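Local coordinates for protein phosphoserine aminotransferase (Bacillus alcalophilus, PDB 1W23) that catalyses the pyridoxal-phosphate-dependent, reversible transfer of an amino group between phosphoserine, an intermediate of serine biosynthesis, or phosphohydroxythreonine and 2-oxoglutarate, at residues F5-P15 against R334-A345; Q311-F321 against A348-F356. All blocks are in the same frame, centred on the assembly; numbering follows the deposited sequence. Where two conformers were deposited one is given.

Interaction 1 of 2, residues F5-P15 against R334-A345; sequences FNFNAGPSALP and RASIYNAVPIDA. With MG (magnesium ion), chain E.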
loop_
_atom_site.group_PDB
_atom_site.type_symbol
_atom_site.label_atom_id
_atom_site.label_comp_id
_atom_site.label_asym_id
_atom_site.label_seq_id
_atom_site.Cartn_x
_atom_site.Cartn_y
_atom_site.Cartn_z
ATOM N N PHE A 5 -7.761 -19.959 17.113
ATOM C CA PHE A 5 -7.543 -20.647 15.829
ATOM C C PHE A 5 -7.894 -19.650 14.727
ATOM O O PHE A 5 -9.051 -19.251 14.585
ATOM C CB PHE A 5 -8.405 -21.900 15.735
ATOM C CG PHE A 5 -8.253 -22.808 16.933
ATOM C CD1 PHE A 5 -9.247 -22.897 17.897
ATOM C CD2 PHE A 5 -7.101 -23.567 17.077
ATOM C CE1 PHE A 5 -9.152 -23.701 18.997
ATOM C CE2 PHE A 5 -6.988 -24.401 18.186
ATOM C CZ PHE A 5 -8.008 -24.444 19.119
ATOM N N ASN A 6 -6.908 -19.244 13.944
ATOM C CA ASN A 6 -7.065 -18.147 12.985
ATOM C C ASN A 6 -7.385 -18.649 11.574
ATOM O O ASN A 6 -6.488 -18.995 10.796
ATOM C CB ASN A 6 -5.824 -17.280 12.965
ATOM C CG ASN A 6 -6.003 -16.043 12.090
ATOM O OD1 ASN A 6 -7.062 -15.864 11.505
ATOM N ND2 ASN A 6 -4.937 -15.239 12.008
ATOM N N PHE A 7 -8.672 -18.668 11.259
ATOM C CA PHE A 7 -9.205 -19.022 9.946
ATOM C C PHE A 7 -9.641 -17.794 9.153
ATOM O O PHE A 7 -10.455 -17.888 8.233
ATOM C CB PHE A 7 -10.371 -20.005 10.099
ATOM C CG PHE A 7 -9.966 -21.395 10.528
ATOM C CD1 PHE A 7 -9.963 -21.789 11.846
ATOM C CD2 PHE A 7 -9.566 -22.344 9.588
ATOM C CE1 PHE A 7 -9.604 -23.065 12.219
ATOM C CE2 PHE A 7 -9.217 -23.631 9.957
ATOM C CZ PHE A 7 -9.224 -23.987 11.280
ATOM N N ASN A 8 -9.040 -16.647 9.433
ATOM C CA ASN A 8 -9.374 -15.430 8.690
ATOM C C ASN A 8 -9.085 -15.572 7.198
ATOM O O ASN A 8 -8.092 -16.187 6.762
ATOM C CB ASN A 8 -8.559 -14.238 9.250
ATOM C CG ASN A 8 -9.207 -13.605 10.441
ATOM O OD1 ASN A 8 -10.432 -13.629 10.589
ATOM N ND2 ASN A 8 -8.405 -12.988 11.301
ATOM N N ALA A 9 -9.977 -14.957 6.400
ATOM C CA ALA A 9 -9.975 -15.084 4.945
ATOM C C ALA A 9 -9.079 -14.083 4.225
ATOM O O ALA A 9 -8.924 -14.214 3.025
ATOM C CB ALA A 9 -11.408 -14.968 4.413
ATOM N N GLY A 10 -8.567 -13.077 4.913
ATOM C CA GLY A 10 -7.730 -12.096 4.245
ATOM C C GLY A 10 -7.877 -10.733 4.878
ATOM O O GLY A 10 -9.027 -10.186 4.912
ATOM N N PRO A 11 -6.827 -10.096 5.394
ATOM C CA PRO A 11 -5.572 -10.699 5.780
ATOM C C PRO A 11 -5.793 -11.913 6.715
ATOM O O PRO A 11 -6.918 -12.213 7.098
ATOM C CB PRO A 11 -4.821 -9.552 6.477
ATOM C CG PRO A 11 -5.437 -8.342 5.899
ATOM C CD PRO A 11 -6.916 -8.674 5.825
ATOM N N SER A 12 -4.732 -12.637 6.933
ATOM C CA SER A 12 -4.814 -13.998 7.432
ATOM C C SER A 12 -3.598 -14.374 8.240
ATOM O O SER A 12 -2.659 -13.589 8.443
ATOM C CB SER A 12 -4.990 -14.953 6.252
ATOM O OG SER A 12 -3.940 -14.847 5.339
ATOM N N ALA A 13 -3.608 -15.607 8.727
ATOM C CA ALA A 13 -2.490 -16.122 9.516
ATOM C C ALA A 13 -1.172 -15.979 8.754
ATOM O O ALA A 13 -1.101 -16.276 7.554
ATOM C CB ALA A 13 -2.730 -17.615 9.826
ATOM N N LEU A 14 -0.127 -15.612 9.455
ATOM C CA LEU A 14 1.249 -15.587 8.944
ATOM C C LEU A 14 2.063 -16.665 9.639
ATOM O O LEU A 14 1.691 -17.095 10.751
ATOM C CB LEU A 14 1.837 -14.179 9.087
ATOM C CG LEU A 14 1.171 -13.101 8.218
ATOM C CD1 LEU A 14 1.582 -11.697 8.638
ATOM C CD2 LEU A 14 1.532 -13.244 6.752
ATOM N N PRO A 15 3.150 -17.115 9.034
ATOM C CA PRO A 15 4.002 -18.074 9.732
ATOM C C PRO A 15 4.658 -17.379 10.910
ATOM O O PRO A 15 5.290 -16.342 10.764
ATOM C CB PRO A 15 4.968 -18.543 8.684
ATOM C CG PRO A 15 4.929 -17.515 7.591
ATOM C CD PRO A 15 3.669 -16.765 7.706
ATOM N N ARG A 334 -16.999 -20.560 6.204
ATOM C CA ARG A 334 -15.821 -20.614 5.339
ATOM C C ARG A 334 -14.607 -20.771 6.230
ATOM O O ARG A 334 -14.285 -19.894 7.007
ATOM C CB ARG A 334 -15.677 -19.354 4.488
ATOM C CG ARG A 334 -14.438 -19.378 3.606
ATOM C CD ARG A 334 -14.410 -18.236 2.600
ATOM N NE ARG A 334 -14.512 -16.925 3.250
ATOM C CZ ARG A 334 -14.352 -15.781 2.595
ATOM N NH1 ARG A 334 -14.072 -15.760 1.309
ATOM N NH2 ARG A 334 -14.501 -14.623 3.290
ATOM N N ALA A 335 -13.930 -21.932 6.104
ATOM C CA ALA A 335 -12.677 -22.180 6.812
ATOM C C ALA A 335 -11.526 -21.868 5.830
ATOM O O ALA A 335 -11.306 -22.643 4.877
ATOM C CB ALA A 335 -12.583 -23.625 7.305
ATOM N N SER A 336 -10.837 -20.753 6.019
ATOM C CA SER A 336 -9.702 -20.389 5.172
ATOM C C SER A 336 -8.456 -21.019 5.771
ATOM O O SER A 336 -8.152 -20.844 6.943
ATOM C CB SER A 336 -9.595 -18.889 5.040
ATOM O OG SER A 336 -10.740 -18.339 4.399
ATOM N N ILE A 337 -7.785 -21.826 4.935
ATOM C CA ILE A 337 -6.694 -22.707 5.307
ATOM C C ILE A 337 -5.484 -22.491 4.399
ATOM O O ILE A 337 -4.900 -23.381 3.822
ATOM C CB ILE A 337 -7.173 -24.185 5.350
ATOM C CG1 ILE A 337 -7.877 -24.625 4.069
ATOM C CG2 ILE A 337 -8.040 -24.408 6.570
ATOM C CD1 ILE A 337 -8.113 -26.136 4.005
ATOM N N TYR A 338 -5.100 -21.213 4.276
ATOM C CA TYR A 338 -3.927 -20.799 3.541
ATOM C C TYR A 338 -2.672 -21.435 4.088
ATOM O O TYR A 338 -2.687 -22.070 5.155
ATOM C CB TYR A 338 -3.835 -19.267 3.619
ATOM C CG TYR A 338 -5.068 -18.554 3.098
ATOM C CD1 TYR A 338 -5.713 -17.603 3.871
ATOM C CD2 TYR A 338 -5.606 -18.788 1.862
ATOM C CE1 TYR A 338 -6.813 -16.934 3.434
ATOM C CE2 TYR A 338 -6.701 -18.117 1.392
ATOM C CZ TYR A 338 -7.308 -17.168 2.177
ATOM O OH TYR A 338 -8.442 -16.525 1.684
ATOM N N ASN A 339 -1.554 -21.240 3.404
ATOM C CA ASN A 339 -0.299 -21.949 3.718
ATOM C C ASN A 339 0.044 -21.950 5.215
ATOM O O ASN A 339 0.455 -22.992 5.732
ATOM C CB ASN A 339 0.849 -21.245 3.016
ATOM C CG ASN A 339 0.952 -21.473 1.516
ATOM O OD1 ASN A 339 0.240 -22.288 0.938
ATOM N ND2 ASN A 339 1.876 -20.754 0.871
ATOM N N ALA A 340 -0.077 -20.801 5.873
ATOM C CA ALA A 340 0.410 -20.680 7.250
ATOM C C ALA A 340 -0.562 -21.151 8.315
ATOM O O ALA A 340 -0.183 -21.185 9.491
ATOM C CB ALA A 340 0.846 -19.264 7.531
ATOM N N VAL A 341 -1.776 -21.519 7.971
ATOM C CA VAL A 341 -2.684 -22.038 8.986
ATOM C C VAL A 341 -2.155 -23.374 9.474
ATOM O O VAL A 341 -1.940 -24.287 8.657
ATOM C CB VAL A 341 -4.128 -22.130 8.445
ATOM C CG1 VAL A 341 -5.031 -22.819 9.441
ATOM C CG2 VAL A 341 -4.658 -20.752 8.057
ATOM N N PRO A 342 -1.907 -23.562 10.774
ATOM C CA PRO A 342 -1.290 -24.819 11.240
ATOM C C PRO A 342 -2.256 -25.976 11.182
ATOM O O PRO A 342 -3.468 -25.829 11.351
ATOM C CB PRO A 342 -0.861 -24.498 12.672
ATOM C CG PRO A 342 -1.892 -23.521 13.093
ATOM C CD PRO A 342 -2.127 -22.606 11.891
ATOM N N ILE A 343 -1.694 -27.178 11.015
ATOM C CA ILE A 343 -2.546 -28.366 10.940
ATOM C C ILE A 343 -3.295 -28.550 12.250
ATOM O O ILE A 343 -4.472 -29.026 12.202
ATOM C CB ILE A 343 -1.770 -29.601 10.494
ATOM C CG1 ILE A 343 -2.738 -30.735 10.111
ATOM C CG2 ILE A 343 -0.804 -30.125 11.534
ATOM C CD1 ILE A 343 -2.053 -31.753 9.257
ATOM N N ASP A 344 -2.779 -28.208 13.422
ATOM C CA ASP A 344 -3.557 -28.387 14.650
ATOM C C ASP A 344 -4.797 -27.491 14.705
ATOM O O ASP A 344 -5.730 -27.881 15.410
ATOM C CB ASP A 344 -2.711 -28.297 15.906
ATOM C CG ASP A 344 -2.009 -27.028 16.211
ATOM O OD1 ASP A 344 -2.132 -26.050 15.434
ATOM O OD2 ASP A 344 -1.275 -26.998 17.255
ATOM N N ALA A 345 -4.828 -26.396 13.957
ATOM C CA ALA A 345 -6.078 -25.626 13.898
ATOM C C ALA A 345 -7.152 -26.423 13.154
ATOM O O ALA A 345 -8.335 -26.362 13.499
ATOM C CB ALA A 345 -5.851 -24.281 13.274
HETATM MG MG MG E . 0.348 -25.874 17.847
HETATM O O HOH W 1 -12.519 -17.846 6.428
HETATM O O HOH W 2 -0.709 -18.206 4.721
HETATM O O HOH W 3 0.361 -19.446 11.516
HETATM O O HOH W 4 -0.034 -24.582 16.189
HETATM O O HOH W 5 -0.767 -24.744 19.023
#
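The amino-terminal loop of this class-V aminotransferase, F5-P15, runs along the chain that leaves strand 333-336 for helix 343-359, and the contact reaches the edge of the cofactor pocket, where A9 and Y338 meet. The Y338 hydroxyl donates to A9 O over 2.7 Å, reaching the carbonyl from 34° outside its plane. CG of Y338 stands anti to the carbonyl carbon (chi1 -57°), which carries the ring past S12, whose CB lies 3.6 Å from Y338 CD1. T152 and K196, the lysine that can carry the cofactor but is not linked to it here, also touch the Y338 side chain. The methyl of A9 lies over one face of the R334 guanidinium, CB 3.3 Å from NH2, while R334 NH1 is bonded to T152 O.

On the side of the helix, the F7 ring fits between I337 and A345, with I337 CG2 at its edge, 3.7 Å from CE2, and A345 O also at the edge, 3.4 Å from CZ. S336 O, 3.4 Å from F7 CD2, is buried without a polar partner. A water lies within hydrogen-bonding distance of F7 O, R334 O and S336 OG; the last is also bonded to N298. Further along, A340 CB packs on P15, 3.8 Å from CD.

Helix 241-256 receives L14 and P15, helix 259-279 lies against I337 and N339, and E38 of the second subunit binds N8 and L14.

Interaction 2 of 2, residues Q311-F321 against A348-F356; sequences QFLAKAKEQGF and ALRELMIQF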
loop_
_atom_site.group_PDB
_atom_site.type_symbol
_atom_site.label_atom_id
_atom_site.label_comp_id
_atom_site.label_asym_id
_atom_site.label_seq_id
_atom_site.Cartn_x
_atom_site.Cartn_y
_atom_site.Cartn_z
ATOM N N GLN A 311 -25.918 -21.176 15.270
ATOM C CA GLN A 311 -25.536 -21.823 16.503
ATOM C C GLN A 311 -24.117 -22.358 16.401
ATOM O O GLN A 311 -23.313 -22.208 17.350
ATOM C CB GLN A 311 -26.534 -22.930 16.831
ATOM C CG GLN A 311 -27.897 -22.407 17.248
ATOM C CD GLN A 311 -28.963 -23.503 17.171
ATOM O OE1 GLN A 311 -28.694 -24.683 16.974
ATOM N NE2 GLN A 311 -30.200 -23.033 17.332
ATOM N N PHE A 312 -23.785 -22.981 15.274
ATOM C CA PHE A 312 -22.398 -23.487 15.064
ATOM C C PHE A 312 -21.401 -22.365 15.099
ATOM O O PHE A 312 -20.371 -22.454 15.745
ATOM C CB PHE A 312 -22.384 -24.250 13.715
ATOM C CG PHE A 312 -20.975 -24.670 13.340
ATOM C CD1 PHE A 312 -20.339 -25.718 13.957
ATOM C CD2 PHE A 312 -20.307 -23.976 12.361
ATOM C CE1 PHE A 312 -19.023 -26.054 13.604
ATOM C CE2 PHE A 312 -19.011 -24.317 12.035
ATOM C CZ PHE A 312 -18.356 -25.343 12.658
ATOM N N LEU A 313 -21.672 -21.282 14.342
ATOM C CA LEU A 313 -20.705 -20.177 14.270
ATOM C C LEU A 313 -20.539 -19.509 15.632
ATOM O O LEU A 313 -19.443 -19.086 16.022
ATOM C CB LEU A 313 -21.105 -19.177 13.192
ATOM C CG LEU A 313 -20.920 -19.705 11.755
ATOM C CD1 LEU A 313 -21.617 -18.781 10.775
ATOM C CD2 LEU A 313 -19.435 -19.871 11.432
ATOM N N ALA A 314 -21.627 -19.433 16.428
ATOM C CA ALA A 314 -21.526 -18.876 17.769
ATOM C C ALA A 314 -20.692 -19.769 18.689
ATOM O O ALA A 314 -19.893 -19.249 19.465
ATOM C CB ALA A 314 -22.928 -18.630 18.373
ATOM N N LYS A 315 -20.855 -21.056 18.571
ATOM C CA LYS A 315 -20.066 -21.978 19.380
ATOM C C LYS A 315 -18.618 -21.884 18.976
ATOM O O LYS A 315 -17.704 -21.888 19.814
ATOM C CB LYS A 315 -20.602 -23.411 19.203
ATOM C CG LYS A 315 -19.882 -24.445 20.018
ATOM C CD LYS A 315 -20.101 -24.220 21.486
ATOM C CE LYS A 315 -19.415 -25.337 22.247
ATOM N NZ LYS A 315 -19.402 -25.050 23.712
ATOM N N ALA A 316 -18.354 -21.822 17.674
ATOM C CA ALA A 316 -16.976 -21.711 17.185
ATOM C C ALA A 316 -16.327 -20.454 17.770
ATOM O O ALA A 316 -15.198 -20.485 18.261
ATOM C CB ALA A 316 -16.979 -21.685 15.669
ATOM N N LYS A 317 -17.023 -19.327 17.746
ATOM C CA LYS A 317 -16.462 -18.101 18.278
ATOM C C LYS A 317 -16.158 -18.237 19.763
ATOM O O LYS A 317 -15.085 -17.792 20.245
ATOM C CB LYS A 317 -17.392 -16.908 18.011
ATOM C CG LYS A 317 -16.845 -15.532 18.327
ATOM C CD LYS A 317 -17.831 -14.395 17.992
ATOM C CE LYS A 317 -17.142 -13.075 17.714
ATOM N NZ LYS A 317 -18.004 -11.953 17.223
ATOM N N GLU A 318 -17.083 -18.859 20.529
ATOM C CA GLU A 318 -16.910 -19.093 21.956
ATOM C C GLU A 318 -15.661 -19.918 22.202
ATOM O O GLU A 318 -14.987 -19.699 23.225
ATOM C CB GLU A 318 -18.167 -19.787 22.506
ATOM C CG GLU A 318 -18.136 -20.093 23.982
ATOM C CD GLU A 318 -17.969 -21.517 24.400
ATOM O OE1 GLU A 318 -18.412 -22.492 23.767
ATOM O OE2 GLU A 318 -17.331 -21.657 25.498
ATOM N N GLN A 319 -15.356 -20.886 21.350
ATOM C CA GLN A 319 -14.253 -21.792 21.466
ATOM C C GLN A 319 -12.937 -21.260 20.903
ATOM O O GLN A 319 -11.954 -21.943 20.934
ATOM C CB GLN A 319 -14.620 -23.145 20.839
ATOM C CG GLN A 319 -15.709 -23.876 21.579
ATOM C CD GLN A 319 -15.173 -24.392 22.929
ATOM O OE1 GLN A 319 -14.140 -25.090 22.957
ATOM N NE2 GLN A 319 -15.874 -24.050 24.009
ATOM N N GLY A 320 -12.905 -19.994 20.439
ATOM C CA GLY A 320 -11.641 -19.370 20.015
ATOM C C GLY A 320 -11.375 -19.409 18.565
ATOM O O GLY A 320 -10.313 -18.917 18.148
ATOM N N PHE A 321 -12.324 -19.881 17.743
ATOM C CA PHE A 321 -12.151 -19.872 16.289
ATOM C C PHE A 321 -12.480 -18.467 15.736
ATOM O O PHE A 321 -13.508 -17.874 16.080
ATOM C CB PHE A 321 -13.077 -20.896 15.615
ATOM C CG PHE A 321 -12.705 -22.312 15.979
ATOM C CD1 PHE A 321 -13.104 -22.909 17.148
ATOM C CD2 PHE A 321 -11.912 -23.065 15.104
ATOM C CE1 PHE A 321 -12.714 -24.187 17.471
ATOM C CE2 PHE A 321 -11.497 -24.320 15.442
ATOM C CZ PHE A 321 -11.906 -24.887 16.635
ATOM N N ALA A 348 -8.424 -29.092 15.405
ATOM C CA ALA A 348 -9.334 -28.488 16.367
ATOM C C ALA A 348 -10.714 -28.232 15.718
ATOM O O ALA A 348 -11.760 -28.458 16.343
ATOM C CB ALA A 348 -8.752 -27.221 16.973
ATOM N N LEU A 349 -10.711 -27.737 14.469
ATOM C CA LEU A 349 -11.969 -27.512 13.762
ATOM C C LEU A 349 -12.734 -28.819 13.579
ATOM O O LEU A 349 -13.962 -28.852 13.796
ATOM C CB LEU A 349 -11.715 -26.782 12.450
ATOM C CG LEU A 349 -12.970 -26.521 11.600
ATOM C CD1 LEU A 349 -13.965 -25.656 12.338
ATOM C CD2 LEU A 349 -12.588 -25.855 10.289
ATOM N N ARG A 350 -12.048 -29.874 13.170
ATOM C CA ARG A 350 -12.701 -31.195 13.060
ATOM C C ARG A 350 -13.341 -31.570 14.398
ATOM O O ARG A 350 -14.502 -32.024 14.425
ATOM C CB ARG A 350 -11.691 -32.241 12.606
ATOM C CG ARG A 350 -12.167 -33.661 12.805
ATOM C CD ARG A 350 -11.201 -34.661 12.166
ATOM N NE ARG A 350 -11.534 -36.045 12.351
ATOM C CZ ARG A 350 -12.335 -36.734 11.540
ATOM N NH1 ARG A 350 -12.912 -36.185 10.451
ATOM N NH2 ARG A 350 -12.533 -38.015 11.894
ATOM N N GLU A 351 -12.636 -31.421 15.497
ATOM C CA GLU A 351 -13.168 -31.818 16.792
ATOM C C GLU A 351 -14.399 -30.981 17.159
ATOM O O GLU A 351 -15.413 -31.499 17.662
ATOM C CB GLU A 351 -12.031 -31.687 17.849
ATOM C CG GLU A 351 -10.981 -32.804 17.627
ATOM C CD GLU A 351 -9.743 -32.742 18.434
ATOM O OE1 GLU A 351 -8.847 -33.637 18.333
ATOM O OE2 GLU A 351 -9.590 -31.792 19.251
ATOM N N LEU A 352 -14.357 -29.668 16.901
ATOM C CA LEU A 352 -15.518 -28.815 17.122
ATOM C C LEU A 352 -16.695 -29.304 16.308
ATOM O O LEU A 352 -17.830 -29.395 16.802
ATOM C CB LEU A 352 -15.157 -27.382 16.712
ATOM C CG LEU A 352 -16.270 -26.334 16.732
ATOM C CD1 LEU A 352 -16.357 -25.630 18.071
ATOM C CD2 LEU A 352 -16.052 -25.186 15.753
ATOM N N MET A 353 -16.443 -29.575 15.032
ATOM C CA MET A 353 -17.502 -30.001 14.124
ATOM C C MET A 353 -18.134 -31.328 14.554
ATOM O O MET A 353 -19.375 -31.514 14.500
ATOM C CB MET A 353 -16.990 -30.092 12.686
ATOM C CG MET A 353 -16.711 -28.718 12.080
ATOM S SD MET A 353 -15.880 -28.710 10.493
ATOM C CE MET A 353 -17.227 -29.233 9.380
ATOM N N ILE A 354 -17.315 -32.283 14.961
ATOM C CA ILE A 354 -17.832 -33.591 15.392
ATOM C C ILE A 354 -18.661 -33.420 16.648
ATOM O O ILE A 354 -19.764 -33.950 16.767
ATOM C CB ILE A 354 -16.692 -34.601 15.567
ATOM C CG1 ILE A 354 -16.075 -34.960 14.220
ATOM C CG2 ILE A 354 -17.199 -35.869 16.304
ATOM C CD1 ILE A 354 -14.802 -35.737 14.310
ATOM N N GLN A 355 -18.136 -32.667 17.610
ATOM C CA GLN A 355 -18.853 -32.478 18.869
ATOM C C GLN A 355 -20.169 -31.750 18.651
ATOM O O GLN A 355 -21.200 -32.124 19.239
ATOM C CB GLN A 355 -17.943 -31.761 19.892
ATOM C CG GLN A 355 -18.616 -31.471 21.248
ATOM C CD GLN A 355 -17.775 -30.609 22.190
ATOM O OE1 GLN A 355 -16.566 -30.778 22.395
ATOM N NE2 GLN A 355 -18.386 -29.593 22.772
ATOM N N PHE A 356 -20.173 -30.737 17.801
ATOM C CA PHE A 356 -21.429 -29.970 17.580
ATOM C C PHE A 356 -22.472 -30.872 16.954
ATOM O O PHE A 356 -23.648 -30.847 17.327
ATOM C CB PHE A 356 -21.119 -28.731 16.725
ATOM C CG PHE A 356 -22.316 -27.815 16.611
ATOM C CD1 PHE A 356 -22.539 -26.852 17.583
ATOM C CD2 PHE A 356 -23.193 -27.968 15.557
ATOM C CE1 PHE A 356 -23.687 -26.086 17.491
ATOM C CE2 PHE A 356 -24.328 -27.172 15.459
ATOM C CZ PHE A 356 -24.578 -26.230 16.421
#
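L352 reaches from helix 348-356 into the groove between F312, A316 and F321 of the facing segment. Its CB lies 4.1 Å from F321 CE1, and CG comes next to F312 CE1. The branches then part: CD1 touches the aliphatic carbons of Q319 and K315, whereas CD2 sits 3.6 Å from A316 CB and lies over one face of the F321 ring, toward its rim, as a CH-pi contact 4.1 Å from the centroid. The same methyl also meets F312 CE1. With CG anti to the backbone N (chi1 174°), the leucine points into the facing segment, and it meets F321 from the opposite direction.

F321 turns its far edge to the start of the helix segment, its CZ 3.6 Å from A348 O. One turn beyond L352, F356 offers the face of its ring to F312, both as a CH-pi contact with F312 CA and as a T-shaped pair, in which the edge of F312 points at that face with the planes at 77°. M353 CG packs against F312 CZ at 3.8 Å. An alanine in place of F356 would probably leave the edge of F312 without its aromatic partner and uncover the backbone of that turn. On the outer side, K315 NZ forms a salt bridge with E318 OE1, which also accepts from Q319 NE2.

No hydrogen bond crosses the contact. The axes of 311-318 and 348-356 approach to 11.0 Å, with their N-to-C directions 133° apart, and the first helix closes in a Schellman motif at G320: an apolar helix-helix packing within the small, C-terminal domain of a fold-type I PLP enzyme.

Helix 343-359 is common to both contacts: its first turn serves interaction 1, and its later turns serve interaction 2. Their centres lie 15 Å apart, yet they meet directly. F5 N probably donates a hydrogen bond to G320 O at 2.9 Å, part of the short parallel pairing of strands 5-6 and 321-322, and the rings of F5 and F7 pack on F321, F7 CE1 approaching F321 CD2 to 3.7 Å. The aromatic cluster thus continues from one contact into the other. Only interaction 1 extends to the active site, where the Y338 side chain comes to about 6 Å from the nearest atom of pyridoxal-5'-phosphate; interaction 2 is structural packing away from it.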